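Local coordinates for vanadium-dependent haloperoxidase (PDB 4CIT), which probably oxidises iodide with hydrogen peroxide at a bound vanadate, as a bacterial vanadium-dependent iodoperoxidase of the PAP2 superfamily, at residues A[200-205]-A[359-364]; A[189-194]-A[337-342]; A[220-225]-A[329-334]. All blocks are in the same frame, centred on the assembly; numbering follows the deposited sequence.

Overall arrangement
The three contacts lie on one side of the chain's centre, in this largely helical fold, and each joins the long loop between helix 172-175 and helix 235-253 to the PAP2 region. Along the loop the order is 189-194 (interaction 2), 200-205 (interaction 1), 220-225 (interaction 3). Their partners are the start of helix 340-347, the loop before helix 367-383 and the end of helix 307-335. Centres of interactions 1 and 2 are about 10 Å apart, 1 and 3 about 12 Å, 2 and 3 about 16 Å. Phe361 O meets Arg339 NE, and Tyr364 OH meets Val223 O. The loop thus borders three segments that supply vanadate-pocket residues: Phe361, Arg339 and Lys332.

Interaction 1: A[200-205]-A[359-364]. With VO4 (vanadate ion), chain F.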
loop_
_atom_site.group_PDB
_atom_site.type_symbol
_atom_site.label_atom_id
_atom_site.label_comp_id
_atom_site.label_asym_id
_atom_site.label_seq_id
_atom_site.Cartn_x
_atom_site.Cartn_y
_atom_site.Cartn_z
ATOM N N ASP A 200 9.330 12.648 -15.402
ATOM C CA ASP A 200 8.085 12.387 -16.157
ATOM C C ASP A 200 7.093 11.717 -15.147
ATOM O O ASP A 200 7.498 11.071 -14.167
ATOM C CB ASP A 200 8.288 11.326 -17.238
ATOM C CG ASP A 200 8.882 11.842 -18.542
ATOM O OD1 ASP A 200 8.987 13.052 -18.759
ATOM O OD2 ASP A 200 9.266 10.964 -19.369
ATOM N N GLY A 201 5.822 11.896 -15.418
ATOM C CA GLY A 201 4.810 11.386 -14.510
ATOM C C GLY A 201 4.935 9.881 -14.287
ATOM O O GLY A 201 5.042 9.084 -15.240
ATOM N N ILE A 202 4.849 9.461 -13.043
ATOM C CA ILE A 202 4.893 8.024 -12.691
ATOM C C ILE A 202 3.648 7.310 -13.077
ATOM O O ILE A 202 2.531 7.702 -12.733
ATOM C CB ILE A 202 5.071 7.856 -11.153
ATOM C CG1 ILE A 202 6.365 8.564 -10.754
ATOM C CG2 ILE A 202 4.967 6.416 -10.686
ATOM C CD1 ILE A 202 7.673 8.042 -11.289
ATOM N N GLU A 203 3.827 6.173 -13.743
ATOM C CA GLU A 203 2.720 5.201 -13.964
ATOM C C GLU A 203 1.383 5.754 -14.574
ATOM O O GLU A 203 0.330 5.528 -14.073
ATOM C CB GLU A 203 2.470 4.265 -12.758
ATOM C CG GLU A 203 3.648 3.409 -12.341
ATOM C CD GLU A 203 4.076 2.351 -13.381
ATOM O OE1 GLU A 203 3.299 1.949 -14.319
ATOM O OE2 GLU A 203 5.203 1.840 -13.251
ATOM N N PRO A 204 1.479 6.400 -15.711
ATOM C CA PRO A 204 0.325 7.013 -16.359
ATOM C C PRO A 204 -0.770 6.022 -16.648
ATOM O O PRO A 204 -1.958 6.366 -16.748
ATOM C CB PRO A 204 0.956 7.692 -17.581
ATOM C CG PRO A 204 2.271 6.886 -17.827
ATOM C CD PRO A 204 2.755 6.597 -16.453
ATOM N N HIS A 205 -0.357 4.777 -16.904
ATOM C CA HIS A 205 -1.279 3.690 -17.191
ATOM C C HIS A 205 -1.547 2.746 -16.077
ATOM O O HIS A 205 -1.986 1.626 -16.334
ATOM C CB HIS A 205 -0.766 2.877 -18.458
ATOM C CG HIS A 205 -0.554 3.776 -19.644
ATOM N ND1 HIS A 205 -1.603 4.442 -20.238
ATOM C CD2 HIS A 205 0.572 4.194 -20.271
ATOM C CE1 HIS A 205 -1.135 5.178 -21.243
ATOM N NE2 HIS A 205 0.170 5.018 -21.304
ATOM N N PRO A 359 6.040 15.312 -5.398
ATOM C CA PRO A 359 6.175 14.094 -6.120
ATOM C C PRO A 359 5.874 14.178 -7.575
ATOM O O PRO A 359 5.062 14.974 -8.013
ATOM C CB PRO A 359 5.191 13.180 -5.420
ATOM C CG PRO A 359 4.928 13.799 -4.087
ATOM C CD PRO A 359 4.972 15.231 -4.415
ATOM N N PRO A 360 6.508 13.299 -8.390
ATOM C CA PRO A 360 6.396 13.412 -9.816
ATOM C C PRO A 360 5.187 12.790 -10.456
ATOM O O PRO A 360 5.301 11.856 -11.225
ATOM C CB PRO A 360 7.672 12.707 -10.316
ATOM C CG PRO A 360 7.889 11.631 -9.297
ATOM C CD PRO A 360 7.442 12.230 -7.965
ATOM N N PHE A 361 4.011 13.334 -10.188
ATOM C CA PHE A 361 2.787 12.863 -10.755
ATOM C C PHE A 361 1.700 13.892 -10.519
ATOM O O PHE A 361 1.873 14.766 -9.591
ATOM C CB PHE A 361 2.361 11.454 -10.313
ATOM C CG PHE A 361 2.642 11.125 -8.897
ATOM C CD1 PHE A 361 1.765 11.488 -7.905
ATOM C CD2 PHE A 361 3.773 10.424 -8.573
ATOM C CE1 PHE A 361 1.963 11.143 -6.601
ATOM C CE2 PHE A 361 4.037 10.087 -7.277
ATOM C CZ PHE A 361 3.150 10.479 -6.262
ATOM N N PRO A 362 0.622 13.863 -11.322
ATOM C CA PRO A 362 -0.420 14.855 -11.179
ATOM C C PRO A 362 -1.078 14.878 -9.792
ATOM O O PRO A 362 -0.978 13.940 -8.989
ATOM C CB PRO A 362 -1.427 14.492 -12.258
ATOM C CG PRO A 362 -0.584 13.844 -13.282
ATOM C CD PRO A 362 0.349 13.032 -12.492
ATOM N N GLU A 363 -1.738 15.967 -9.531
ATOM C CA GLU A 363 -2.175 16.375 -8.187
ATOM C C GLU A 363 -3.454 15.715 -7.619
ATOM O O GLU A 363 -3.528 15.513 -6.378
ATOM C CB GLU A 363 -2.263 17.873 -8.128
ATOM C CG GLU A 363 -2.338 18.429 -6.730
ATOM C CD GLU A 363 -3.671 18.421 -6.094
ATOM O OE1 GLU A 363 -4.726 18.443 -6.790
ATOM O OE2 GLU A 363 -3.666 18.489 -4.843
ATOM N N TYR A 364 -4.436 15.377 -8.431
ATOM C CA TYR A 364 -5.782 15.145 -7.882
ATOM C C TYR A 364 -6.247 13.738 -8.245
ATOM O O TYR A 364 -6.238 13.420 -9.400
ATOM C CB TYR A 364 -6.755 16.161 -8.491
ATOM C CG TYR A 364 -8.175 16.105 -7.988
ATOM C CD1 TYR A 364 -8.575 16.724 -6.850
ATOM C CD2 TYR A 364 -9.140 15.360 -8.693
ATOM C CE1 TYR A 364 -9.896 16.681 -6.423
ATOM C CE2 TYR A 364 -10.445 15.307 -8.302
ATOM C CZ TYR A 364 -10.823 15.960 -7.173
ATOM O OH TYR A 364 -12.125 15.969 -6.783
HETATM O O4 VO4 F . 1.508 13.641 -3.653
#
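Ile202 meets Pro360 and Phe361 where two irregular segments touch, and the close part of the contact is small. Its polar element is one backbone bond: Ile202 N donates to Pro360 O at 3.0 Å, with an N-H...O angle of 154° and the donor nearly along the C=O axis. The same oxygen receives a CA-H...O contact from Gly201 CA at 3.4 Å. Pro360 is the centre of an inverse gamma turn, whose bond runs from Phe361 N to Pro359 O; this leaves the Pro360 carbonyl facing the 200-205 segment.

The side chain of Ile202 adds the apolar part. Its CG1, anti to the carbonyl carbon (chi1 -59°), lies 3.7 Å from Pro360 CG, and the two side chains cross obliquely. CG1 also comes to the edge of the Phe361 ring, near the ring plane, 3.9 Å from CD2. Across the ring, Phe361 CE1 lies 3.9 Å from vanadate O4, while Pro359 CG approaches the same oxygen to 3.5 Å. Trp329 meets the Phe361 ring as well, and its NE1 and the hydroxyl of Tyr333 both bond to Ile202 O.

The contact thins out toward Asp200, an exposed residue whose CB points away from the proline loop and whose side chain comes no nearer than 6.7 Å. Its carbonyl oxygen merely approaches Pro360 O. The chemistry is thus one backbone bond backed by hydrocarbon packing, without charge pairing, which suits a second-shell contact behind a ring that lines the vanadate pocket.

Interaction 2: A[189-194]-A[337-342]; sequences GRWQPT and LIRPET. With VO4 (vanadate ion), chain F.
The backbones of Trp191 and Ile338 come within 3.7 Å at their CA atoms, next to a single beta bridge between Arg190 and Leu337, where Ile338 N donates to Gly189 O at 3.0 Å. This isolated bridge lies just ahead of helix 340-347, whose N-cap position is taken by Arg339, a residue of the vanadate pocket in the PAP2 family region.

Several side chains flank the bridge. Trp191 CG is anti to the backbone N (chi1 179°), and the pyrrole end of its ring meets Arg339 CG edge-on, near the ring plane, with NE1 3.9 Å from that carbon. The indole and guanidinium planes stand 62° apart, so no stack forms. Ile338 sets its branched CB against the Gly189 and Arg190 carbonyls, and Gln192 lies beside it, pointing the same way. The Gln192 amide packs on the Thr342 methyl, with OE1 3.4 Å from CG2. Thr194 and Thr342 cross at about a right angle, CG2 of the former against OG1 of the latter.

A water links the two segments: it donates to Gln192 O at 2.9 Å, accepts from Arg339 N, and is hydrogen-bonded to Thr342 OG1. It thereby takes up the backbone N-H at the helix start.

Further out, the guanidinium is held by the Phe361 and Ile423 carbonyls, through NE and NH1 respectively, an arrangement that fixes its rotation. Edge-on to the vanadate, it makes a forked contact with O4, from NH1 at 3.0 Å and from NH2 at 3.1 Å.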
loop_
_atom_site.group_PDB
_atom_site.type_symbol
_atom_site.label_atom_id
_atom_site.label_comp_id
_atom_site.label_asym_id
_atom_site.label_seq_id
_atom_site.Cartn_x
_atom_site.Cartn_y
_atom_site.Cartn_z
ATOM N N GLY A 189 -3.780 24.749 -16.859
ATOM C CA GLY A 189 -3.958 23.920 -15.635
ATOM C C GLY A 189 -3.374 22.515 -15.717
ATOM O O GLY A 189 -3.494 21.723 -14.757
ATOM N N ARG A 190 -2.806 22.144 -16.865
ATOM C CA ARG A 190 -2.241 20.815 -16.985
ATOM C C ARG A 190 -0.976 20.611 -16.133
ATOM O O ARG A 190 -0.119 21.511 -15.973
ATOM C CB ARG A 190 -2.114 20.303 -18.405
ATOM C CG ARG A 190 -0.824 20.591 -19.105
ATOM C CD ARG A 190 -1.027 20.454 -20.630
ATOM N NE ARG A 190 0.035 21.161 -21.344
ATOM C CZ ARG A 190 1.132 20.595 -21.841
ATOM N NH1 ARG A 190 1.339 19.288 -21.723
ATOM N NH2 ARG A 190 2.038 21.340 -22.462
ATOM N N TRP A 191 -0.869 19.412 -15.603
ATOM C CA TRP A 191 0.276 19.030 -14.800
ATOM C C TRP A 191 1.596 19.202 -15.600
ATOM O O TRP A 191 1.653 18.827 -16.790
ATOM C CB TRP A 191 0.191 17.601 -14.293
ATOM C CG TRP A 191 1.406 17.196 -13.461
ATOM C CD1 TRP A 191 1.698 17.524 -12.218
ATOM C CD2 TRP A 191 2.490 16.368 -13.914
ATOM N NE1 TRP A 191 2.883 16.972 -11.828
ATOM C CE2 TRP A 191 3.396 16.249 -12.857
ATOM C CE3 TRP A 191 2.763 15.739 -15.128
ATOM C CZ2 TRP A 191 4.573 15.542 -12.951
ATOM C CZ3 TRP A 191 3.957 15.010 -15.241
ATOM C CH2 TRP A 191 4.829 14.897 -14.166
ATOM N N GLN A 192 2.558 19.792 -14.940
ATOM C CA GLN A 192 3.934 19.917 -15.416
ATOM C C GLN A 192 4.906 19.191 -14.492
ATOM O O GLN A 192 4.798 19.269 -13.258
ATOM C CB GLN A 192 4.379 21.388 -15.337
ATOM C CG GLN A 192 3.714 22.312 -16.250
ATOM C CD GLN A 192 4.300 23.704 -16.069
ATOM O OE1 GLN A 192 5.436 23.886 -15.620
ATOM N NE2 GLN A 192 3.470 24.637 -16.245
ATOM N N PRO A 193 5.922 18.533 -15.052
ATOM C CA PRO A 193 6.958 18.100 -14.169
ATOM C C PRO A 193 7.569 19.242 -13.375
ATOM O O PRO A 193 7.545 20.402 -13.835
ATOM C CB PRO A 193 8.034 17.487 -15.103
ATOM C CG PRO A 193 7.312 17.063 -16.305
ATOM C CD PRO A 193 6.219 18.156 -16.442
ATOM N N THR A 194 7.993 18.895 -12.184
ATOM C CA THR A 194 8.434 19.865 -11.151
ATOM C C THR A 194 9.872 19.719 -10.749
ATOM O O THR A 194 10.420 18.646 -10.754
ATOM C CB THR A 194 7.539 19.707 -9.867
ATOM O OG1 THR A 194 7.446 18.339 -9.457
ATOM C CG2 THR A 194 6.075 20.188 -10.132
ATOM N N LEU A 337 -3.861 17.394 -13.138
ATOM C CA LEU A 337 -3.828 18.724 -12.521
ATOM C C LEU A 337 -2.480 19.159 -12.057
ATOM O O LEU A 337 -1.773 18.439 -11.374
ATOM C CB LEU A 337 -4.809 18.732 -11.363
ATOM C CG LEU A 337 -5.105 20.115 -10.758
ATOM C CD1 LEU A 337 -5.812 21.090 -11.731
ATOM C CD2 LEU A 337 -5.932 19.927 -9.456
ATOM N N ILE A 338 -2.164 20.428 -12.357
ATOM C CA ILE A 338 -0.932 21.068 -11.943
ATOM C C ILE A 338 -0.755 21.134 -10.426
ATOM O O ILE A 338 -1.734 21.301 -9.691
ATOM C CB ILE A 338 -0.994 22.493 -12.563
ATOM C CG1 ILE A 338 0.373 23.171 -12.579
ATOM C CG2 ILE A 338 -2.086 23.326 -11.895
ATOM C CD1 ILE A 338 0.370 24.319 -13.645
ATOM N N ARG A 339 0.488 20.953 -9.947
ATOM C CA ARG A 339 0.844 21.010 -8.573
ATOM C C ARG A 339 0.980 22.441 -8.082
ATOM O O ARG A 339 1.254 23.361 -8.867
ATOM C CB ARG A 339 2.154 20.240 -8.344
ATOM C CG ARG A 339 1.992 18.777 -8.544
ATOM C CD ARG A 339 1.428 18.133 -7.268
ATOM N NE ARG A 339 1.441 16.660 -7.392
ATOM C CZ ARG A 339 1.431 15.816 -6.379
ATOM N NH1 ARG A 339 1.270 16.217 -5.125
ATOM N NH2 ARG A 339 1.427 14.510 -6.626
ATOM N N PRO A 340 0.721 22.672 -6.768
ATOM C CA PRO A 340 0.711 23.983 -6.191
ATOM C C PRO A 340 2.000 24.816 -6.415
ATOM O O PRO A 340 1.863 26.027 -6.769
ATOM C CB PRO A 340 0.506 23.708 -4.696
ATOM C CG PRO A 340 -0.219 22.456 -4.619
ATOM C CD PRO A 340 0.352 21.637 -5.772
ATOM N N GLU A 341 3.185 24.207 -6.286
ATOM C CA GLU A 341 4.409 25.011 -6.468
ATOM C C GLU A 341 4.514 25.629 -7.845
ATOM O O GLU A 341 5.042 26.752 -7.981
ATOM C CB GLU A 341 5.681 24.219 -6.145
ATOM C CG GLU A 341 6.048 23.114 -7.096
ATOM C CD GLU A 341 7.472 22.623 -6.759
ATOM O OE1 GLU A 341 8.497 23.312 -7.025
ATOM O OE2 GLU A 341 7.580 21.611 -6.085
ATOM N N THR A 342 4.119 24.898 -8.874
ATOM C CA THR A 342 4.167 25.360 -10.272
ATOM C C THR A 342 3.335 26.653 -10.457
ATOM O O THR A 342 3.842 27.655 -10.981
ATOM C CB THR A 342 3.646 24.278 -11.183
ATOM O OG1 THR A 342 4.282 23.013 -10.815
ATOM C CG2 THR A 342 3.941 24.640 -12.636
HETATM O O4 VO4 F . 1.508 13.641 -3.653
HETATM O O HOH W 1 2.858 20.792 -11.792
#

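Interaction 3: A[220-225]-A[329-334]; sequences FKPVPP and WDEKYR
A salt-bridge network on the last turns of helix 307-335 forms the helical side of this surface contact, and the proline-rich loop 220-225 packs against it. Arg334 is its centre. Both NH1 and NH2 reach the single oxygen Asp330 OD2, from the same face of its carboxylate; the NH2 bond, 2.8 Å, arrives on the syn side. NH1 is shared, and also donates to Glu331 OE1 at 2.8 Å with an N-H...O angle of 157°, on the anti side. All three bonds lie close to the guanidinium plane, so they probably fix its rotation, leaving a face turned to the loop.

The loop meets this flat group from above. Lys221 crosses Arg334 at about a right angle, its CD lying over the centre of one guanidinium face, 3.4 Å above the plane. The contact is made by the lysine's aliphatic chain: its amino nitrogen NZ remains 5.6 Å from Arg334 NE, and the like charges do not touch.

Glu331 serves both sides. Its CG, anti to the backbone N (chi1 -179°), lies 3.7 Å from Pro222 CG; the bend at chi2 then turns CD, and OE1 comes to 3.5 Å from Pro222 CD. An alanine in place of Glu331 would probably leave Arg334 NH1 without one of its two carboxylate partners and open a gap beside Pro222. Pro222 also touches helix 426-446, so the loop bridges two helices.

Lys332, next after Glu331, bonds a vanadate through NZ, while the Glu331 side chain stays about 10 Å from a bound vanadate. Acidic residues three and four positions before an arginine give the i, i+3 and i, i+4 salt bridges typical of alpha-helices.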
loop_
_atom_site.group_PDB
_atom_site.type_symbol
_atom_site.label_atom_id
_atom_site.label_comp_id
_atom_site.label_asym_id
_atom_site.label_seq_id
_atom_site.Cartn_x
_atom_site.Cartn_y
_atom_site.Cartn_z
ATOM N N PHE A 220 -14.739 4.245 -8.519
ATOM C CA PHE A 220 -14.786 5.251 -7.511
ATOM C C PHE A 220 -14.270 6.602 -7.970
ATOM O O PHE A 220 -13.759 7.418 -7.146
ATOM C CB PHE A 220 -14.043 4.694 -6.263
ATOM C CG PHE A 220 -14.852 3.606 -5.604
ATOM C CD1 PHE A 220 -15.955 3.905 -4.822
ATOM C CD2 PHE A 220 -14.553 2.275 -5.885
ATOM C CE1 PHE A 220 -16.746 2.865 -4.291
ATOM C CE2 PHE A 220 -15.353 1.250 -5.416
ATOM C CZ PHE A 220 -16.453 1.557 -4.629
ATOM N N LYS A 221 -14.443 6.903 -9.226
ATOM C CA LYS A 221 -14.080 8.227 -9.782
ATOM C C LYS A 221 -14.777 9.305 -8.892
ATOM O O LYS A 221 -16.001 9.215 -8.749
ATOM C CB LYS A 221 -14.676 8.354 -11.164
ATOM C CG LYS A 221 -14.498 9.716 -11.805
ATOM C CD LYS A 221 -14.817 9.663 -13.306
ATOM C CE LYS A 221 -16.284 9.533 -13.625
ATOM N NZ LYS A 221 -17.061 10.604 -12.964
ATOM N N PRO A 222 -14.022 10.336 -8.460
ATOM C CA PRO A 222 -14.581 11.353 -7.606
ATOM C C PRO A 222 -15.218 12.459 -8.450
ATOM O O PRO A 222 -15.139 12.474 -9.679
ATOM C CB PRO A 222 -13.411 11.874 -6.847
ATOM C CG PRO A 222 -12.238 11.697 -7.698
ATOM C CD PRO A 222 -12.570 10.414 -8.459
ATOM N N VAL A 223 -15.774 13.432 -7.754
ATOM C CA VAL A 223 -16.126 14.670 -8.425
ATOM C C VAL A 223 -14.861 15.304 -9.049
ATOM O O VAL A 223 -13.714 15.048 -8.597
ATOM C CB VAL A 223 -16.824 15.675 -7.463
ATOM C CG1 VAL A 223 -18.126 15.098 -6.873
ATOM C CG2 VAL A 223 -15.934 16.061 -6.330
ATOM N N PRO A 224 -15.042 16.168 -10.079
ATOM C CA PRO A 224 -13.845 16.789 -10.644
ATOM C C PRO A 224 -13.272 17.834 -9.715
ATOM O O PRO A 224 -14.016 18.340 -8.866
ATOM C CB PRO A 224 -14.347 17.458 -11.907
ATOM C CG PRO A 224 -15.848 17.620 -11.724
ATOM C CD PRO A 224 -16.241 16.382 -10.942
ATOM N N PRO A 225 -11.981 18.148 -9.842
ATOM C CA PRO A 225 -11.407 19.192 -9.029
ATOM C C PRO A 225 -11.913 20.556 -9.512
ATOM O O PRO A 225 -12.338 20.726 -10.645
ATOM C CB PRO A 225 -9.900 19.107 -9.332
ATOM C CG PRO A 225 -9.794 18.516 -10.710
ATOM C CD PRO A 225 -11.046 17.698 -10.934
ATOM N N TRP A 329 -4.763 6.628 -9.154
ATOM C CA TRP A 329 -4.027 6.876 -10.399
ATOM C C TRP A 329 -4.946 7.075 -11.637
ATOM O O TRP A 329 -4.652 7.867 -12.527
ATOM C CB TRP A 329 -2.961 5.831 -10.666
ATOM C CG TRP A 329 -1.596 6.319 -10.334
ATOM C CD1 TRP A 329 -0.558 6.544 -11.227
ATOM C CD2 TRP A 329 -1.101 6.765 -9.043
ATOM N NE1 TRP A 329 0.501 7.094 -10.587
ATOM C CE2 TRP A 329 0.224 7.213 -9.240
ATOM C CE3 TRP A 329 -1.641 6.803 -7.771
ATOM C CZ2 TRP A 329 1.001 7.680 -8.202
ATOM C CZ3 TRP A 329 -0.875 7.273 -6.745
ATOM C CH2 TRP A 329 0.412 7.748 -6.960
ATOM N N ASP A 330 -6.069 6.384 -11.668
ATOM C CA ASP A 330 -7.149 6.601 -12.641
ATOM C C ASP A 330 -7.569 8.075 -12.647
ATOM O O ASP A 330 -7.674 8.737 -13.713
ATOM C CB ASP A 330 -8.395 5.665 -12.370
ATOM C CG ASP A 330 -9.481 5.835 -13.363
ATOM O OD1 ASP A 330 -9.180 5.534 -14.572
ATOM O OD2 ASP A 330 -10.554 6.396 -13.024
ATOM N N GLU A 331 -7.828 8.608 -11.453
ATOM C CA GLU A 331 -8.231 9.987 -11.394
ATOM C C GLU A 331 -7.067 10.934 -11.687
ATOM O O GLU A 331 -7.239 12.010 -12.372
ATOM C CB GLU A 331 -8.782 10.332 -10.017
ATOM C CG GLU A 331 -9.272 11.780 -9.864
ATOM C CD GLU A 331 -10.224 12.204 -10.941
ATOM O OE1 GLU A 331 -10.997 11.393 -11.484
ATOM O OE2 GLU A 331 -10.174 13.405 -11.349
ATOM N N LYS A 332 -5.892 10.595 -11.187
ATOM C CA LYS A 332 -4.768 11.539 -11.405
ATOM C C LYS A 332 -4.583 11.889 -12.885
ATOM O O LYS A 332 -4.270 13.043 -13.229
ATOM C CB LYS A 332 -3.420 11.007 -10.839
ATOM C CG LYS A 332 -3.300 11.059 -9.350
ATOM C CD LYS A 332 -1.980 10.503 -8.768
ATOM C CE LYS A 332 -1.785 10.768 -7.303
ATOM N NZ LYS A 332 -1.878 12.211 -6.926
ATOM N N TYR A 333 -4.607 10.852 -13.718
ATOM C CA TYR A 333 -4.342 10.972 -15.132
ATOM C C TYR A 333 -5.600 11.324 -15.940
ATOM O O TYR A 333 -5.486 11.735 -17.058
ATOM C CB TYR A 333 -3.467 9.799 -15.676
ATOM C CG TYR A 333 -2.097 9.874 -15.191
ATOM C CD1 TYR A 333 -1.126 10.638 -15.819
ATOM C CD2 TYR A 333 -1.709 9.181 -14.053
ATOM C CE1 TYR A 333 0.138 10.742 -15.336
ATOM C CE2 TYR A 333 -0.447 9.292 -13.555
ATOM C CZ TYR A 333 0.530 10.072 -14.192
ATOM O OH TYR A 333 1.819 10.097 -13.734
ATOM N N ARG A 334 -6.773 11.308 -15.329
ATOM C CA ARG A 334 -7.985 11.889 -15.918
ATOM C C ARG A 334 -7.938 13.391 -15.775
ATOM O O ARG A 334 -8.104 14.116 -16.764
ATOM C CB ARG A 334 -9.245 11.293 -15.295
ATOM C CG ARG A 334 -10.571 12.011 -15.621
ATOM C CD ARG A 334 -11.837 11.470 -14.967
ATOM N NE ARG A 334 -11.971 10.083 -15.321
ATOM C CZ ARG A 334 -11.629 9.066 -14.542
ATOM N NH1 ARG A 334 -11.244 9.208 -13.263
ATOM N NH2 ARG A 334 -11.739 7.860 -15.051
#